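Local atomic coordinates of alcohol dehydrogenase, zinc-containing (Thermotoga maritima, PDB entry 1VJ0), a protein that binds two zinc ions per chain and probably works as an oxidoreductase of the medium-chain alcohol dehydrogenase type. Residues R68-L71 against P72-L75; K234-E238 against I239-L243. All coordinates share one frame; numbering follows the deposited sequence.

Contact 1: R68-L71 against P72-L75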
# COMPACT_ATOMS: atom_id res chain seq x y z
N ARG A 68 6.34 33.80 -4.48
CA ARG A 68 5.06 33.62 -5.21
C ARG A 68 4.14 34.86 -5.22
O ARG A 68 3.16 34.90 -5.96
CB ARG A 68 4.28 32.45 -4.63
CG ARG A 68 5.04 31.12 -4.74
CD ARG A 68 4.33 29.97 -4.05
NE ARG A 68 4.30 30.11 -2.58
CZ ARG A 68 3.58 29.33 -1.77
NH1 ARG A 68 2.82 28.36 -2.27
NH2 ARG A 68 3.59 29.55 -0.46
N VAL A 69 4.44 35.84 -4.38
CA VAL A 69 3.44 36.85 -4.01
C VAL A 69 3.41 38.08 -4.90
O VAL A 69 4.30 38.94 -4.82
CB VAL A 69 3.61 37.28 -2.55
CG1 VAL A 69 2.53 38.33 -2.16
CG2 VAL A 69 3.50 36.08 -1.67
N PRO A 70 2.32 38.23 -5.66
CA PRO A 70 2.10 39.41 -6.45
C PRO A 70 1.66 40.54 -5.54
O PRO A 70 1.12 40.27 -4.47
CB PRO A 70 0.92 39.02 -7.34
CG PRO A 70 0.13 38.01 -6.50
CD PRO A 70 1.18 37.27 -5.77
N LEU A 71 1.86 41.78 -5.99
CA LEU A 71 1.31 42.98 -5.37
C LEU A 71 0.48 43.78 -6.38
O LEU A 71 0.89 43.88 -7.55
CB LEU A 71 2.45 43.83 -4.84
CG LEU A 71 3.27 43.22 -3.71
CD1 LEU A 71 4.43 44.09 -3.34
CD2 LEU A 71 2.39 43.02 -2.50
N PRO A 72 -0.66 44.33 -5.97
CA PRO A 72 -1.17 44.18 -4.59
C PRO A 72 -1.90 42.88 -4.43
O PRO A 72 -2.22 42.25 -5.43
CB PRO A 72 -2.17 45.34 -4.48
CG PRO A 72 -2.68 45.51 -5.87
CD PRO A 72 -1.43 45.35 -6.69
N ILE A 73 -2.16 42.51 -3.17
CA ILE A 73 -2.83 41.25 -2.86
C ILE A 73 -3.61 41.42 -1.56
O ILE A 73 -3.14 42.11 -0.65
CB ILE A 73 -1.80 40.07 -2.74
CG1 ILE A 73 -2.49 38.75 -2.46
CG2 ILE A 73 -0.73 40.33 -1.64
CD1 ILE A 73 -1.59 37.56 -2.54
N ILE A 74 -4.76 40.74 -1.51
CA ILE A 74 -5.45 40.46 -0.26
C ILE A 74 -4.99 39.09 0.30
O ILE A 74 -5.30 38.02 -0.23
CB ILE A 74 -6.98 40.55 -0.43
CG1 ILE A 74 -7.42 41.95 -0.90
CG2 ILE A 74 -7.65 40.17 0.87
CD1 ILE A 74 -8.79 42.00 -1.57
N LEU A 75 -4.27 39.14 1.42
CA LEU A 75 -3.76 37.94 2.04
C LEU A 75 -4.90 37.19 2.68
O LEU A 75 -6.06 37.69 2.70
CB LEU A 75 -2.68 38.26 3.06
CG LEU A 75 -1.40 38.90 2.54
CD1 LEU A 75 -0.61 39.45 3.71
CD2 LEU A 75 -0.59 37.93 1.75
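Val69 and Ile73 meet methyl against methyl across a tight bend, their side chains crossing at about a right angle, with CG1 of Val69 3.9 Å from CG2 of Ile73. Each partner is placed by its first torsion: in Val69 the touching CG1 stands anti to the backbone N (chi1 -179°), whereas in Ile73 nearly the same value for CG1 (-178°) leaves CG2 between N and the carbonyl carbon, directed into the bend. That one methyl serves several neighbours. It lies 3.4 Å from Pro70 O and also meets CD2 of Leu71 at 4.2 Å, while the tip of the other branch of the isoleucine, CD1, comes within 4.3 Å of Pro70 CD. The oxygen of Pro70 is thus covered by carbon and has no polar partner in the model. Outside the bend, Val69 rests on Met61 of helix 56-62 and Leu71 touches Leu23 and Phe26, so the loop is packed between helix and neighbouring loops. What reverses the chain is the cis peptide between Leu71 and Pro72, which brings their CA atoms to 2.9 Å. With both central residues extended and no hydrogen bond from Ile73 N to Pro70 O, Pro70-Ile73 form a type VIb turn, here in the GroES-like domain, on the loop that leads to the zinc ligands His77 and Glu78.

Contact 2: K234-E238 against I239-L243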
# COMPACT_ATOMS: atom_id res chain seq x y z
N LYS A 234 2.53 22.33 27.65
CA LYS A 234 1.34 22.15 28.49
C LYS A 234 0.09 22.01 27.61
O LYS A 234 -0.69 21.10 27.79
CB LYS A 234 1.21 23.33 29.44
CG LYS A 234 0.19 23.15 30.48
CD LYS A 234 0.30 24.23 31.57
N LEU A 235 -0.02 22.83 26.57
CA LEU A 235 -1.14 22.72 25.66
C LEU A 235 -1.13 21.36 24.97
O LEU A 235 -2.15 20.72 24.89
CB LEU A 235 -1.10 23.85 24.64
CG LEU A 235 -2.22 23.91 23.63
CD1 LEU A 235 -3.57 23.96 24.32
CD2 LEU A 235 -2.03 25.17 22.81
N ALA A 236 0.04 20.88 24.53
CA ALA A 236 0.13 19.60 23.87
C ALA A 236 -0.37 18.49 24.77
O ALA A 236 -1.11 17.64 24.30
CB ALA A 236 1.55 19.29 23.44
N GLU A 237 -0.01 18.52 26.05
CA GLU A 237 -0.57 17.58 27.04
C GLU A 237 -2.08 17.69 27.19
O GLU A 237 -2.79 16.67 27.27
CB GLU A 237 0.06 17.81 28.43
CG GLU A 237 1.55 17.42 28.46
CD GLU A 237 2.30 17.91 29.70
OE1 GLU A 237 1.69 18.61 30.54
OE2 GLU A 237 3.51 17.60 29.79
N GLU A 238 -2.58 18.91 27.28
CA GLU A 238 -4.02 19.12 27.37
C GLU A 238 -4.82 18.59 26.18
O GLU A 238 -6.00 18.26 26.34
CB GLU A 238 -4.30 20.58 27.54
CG GLU A 238 -3.90 21.03 28.94
CD GLU A 238 -4.15 22.49 29.21
OE1 GLU A 238 -4.60 23.21 28.27
OE2 GLU A 238 -3.90 22.89 30.36
N ILE A 239 -4.22 18.48 25.00
CA ILE A 239 -4.98 18.01 23.81
C ILE A 239 -4.62 16.57 23.41
O ILE A 239 -5.06 16.07 22.36
CB ILE A 239 -4.88 18.97 22.60
CG1 ILE A 239 -3.47 18.99 22.01
CG2 ILE A 239 -5.39 20.41 22.95
CD1 ILE A 239 -3.32 19.97 20.91
N GLY A 240 -3.78 15.92 24.22
CA GLY A 240 -3.67 14.47 24.21
C GLY A 240 -2.27 13.86 24.19
O GLY A 240 -2.17 12.66 24.11
N ALA A 241 -1.21 14.67 24.21
CA ALA A 241 0.15 14.12 24.30
C ALA A 241 0.33 13.33 25.61
O ALA A 241 -0.06 13.79 26.70
CB ALA A 241 1.20 15.24 24.19
N ASP A 242 0.98 12.17 25.52
CA ASP A 242 1.30 11.36 26.71
C ASP A 242 2.55 11.86 27.45
O ASP A 242 2.70 11.63 28.63
CB ASP A 242 1.56 9.90 26.30
CG ASP A 242 0.34 9.24 25.67
OD1 ASP A 242 -0.65 9.05 26.41
OD2 ASP A 242 0.28 8.88 24.50
N LEU A 243 3.47 12.47 26.71
CA LEU A 243 4.73 12.96 27.27
C LEU A 243 5.16 14.13 26.47
O LEU A 243 4.97 14.15 25.24
CB LEU A 243 5.80 11.87 27.12
CG LEU A 243 7.21 12.19 27.62
CD1 LEU A 243 7.22 12.40 29.12
CD2 LEU A 243 8.19 11.09 27.24
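Leu235 meets Ile239 one helical turn on, its CD1 4.2 Å from CG2 of the isoleucine. Its carbonyl oxygen receives a weak bond from Ile239 N. The isoleucine in turn directs CG1 back over the last turn (chi1 68°), 3.6 Å from Ala236 O, and Leu209 and Val212 of helix 206-217 cover it further. Cutting this side chain back to an alanine is likely to open a gap between the helix end and helix 206-217 and to cost Leu235 one of its packing partners. Ala236 comes next, and its oxygen is gripped from opposite faces of the carbonyl plane: Ala241 N binds at 3.0 Å in a nearly straight bond (N-H...O 164°), Ile239 N at 3.3 Å from above the plane. The six-to-one bond, Ala241 N to Ala236 O, paired with the five-to-two bond, Gly240 N to Glu237 O at 3.3 Å, defines a Schellman motif, closing the helix of a beta-alpha-beta unit in the Rossmann-like domain before strand 243-246. Gly240 takes a positive phi at which a CB would press on the oxygen of Ile239. The residues joined by the six-to-one bond also touch through their side chains, Ala236 CB to Ala241 CB at 4.1 Å, both against Val225. The carboxylate of Glu237 is held by Thr244, through a hydrogen bond between Glu237 OE2 and Thr244 OG1. Glu238 follows, its chain extended past CG, and touches Lys348.

The two contacts illustrate how differently a chain can be turned within a single protein: a cis-proline bend in the GroES-like part, and a helix closed by a Schellman motif in the Rossmann-like part. Their centres are 37 Å apart, on opposite sides of the chain's centre, nearest atoms about 24 Å apart. Contact 1 is the closer to metal: the side chain of Ile73 is about 8 Å from that of His77, a ligand with Cys55, Glu78 and Cys178 of one zinc ion, and the side chain of Val69 is about 12 Å from a bound zinc ion. Contact 2 lies away from both metal sites, though Leu235 comes near the probable nucleotide-binding glycine motif without touching it.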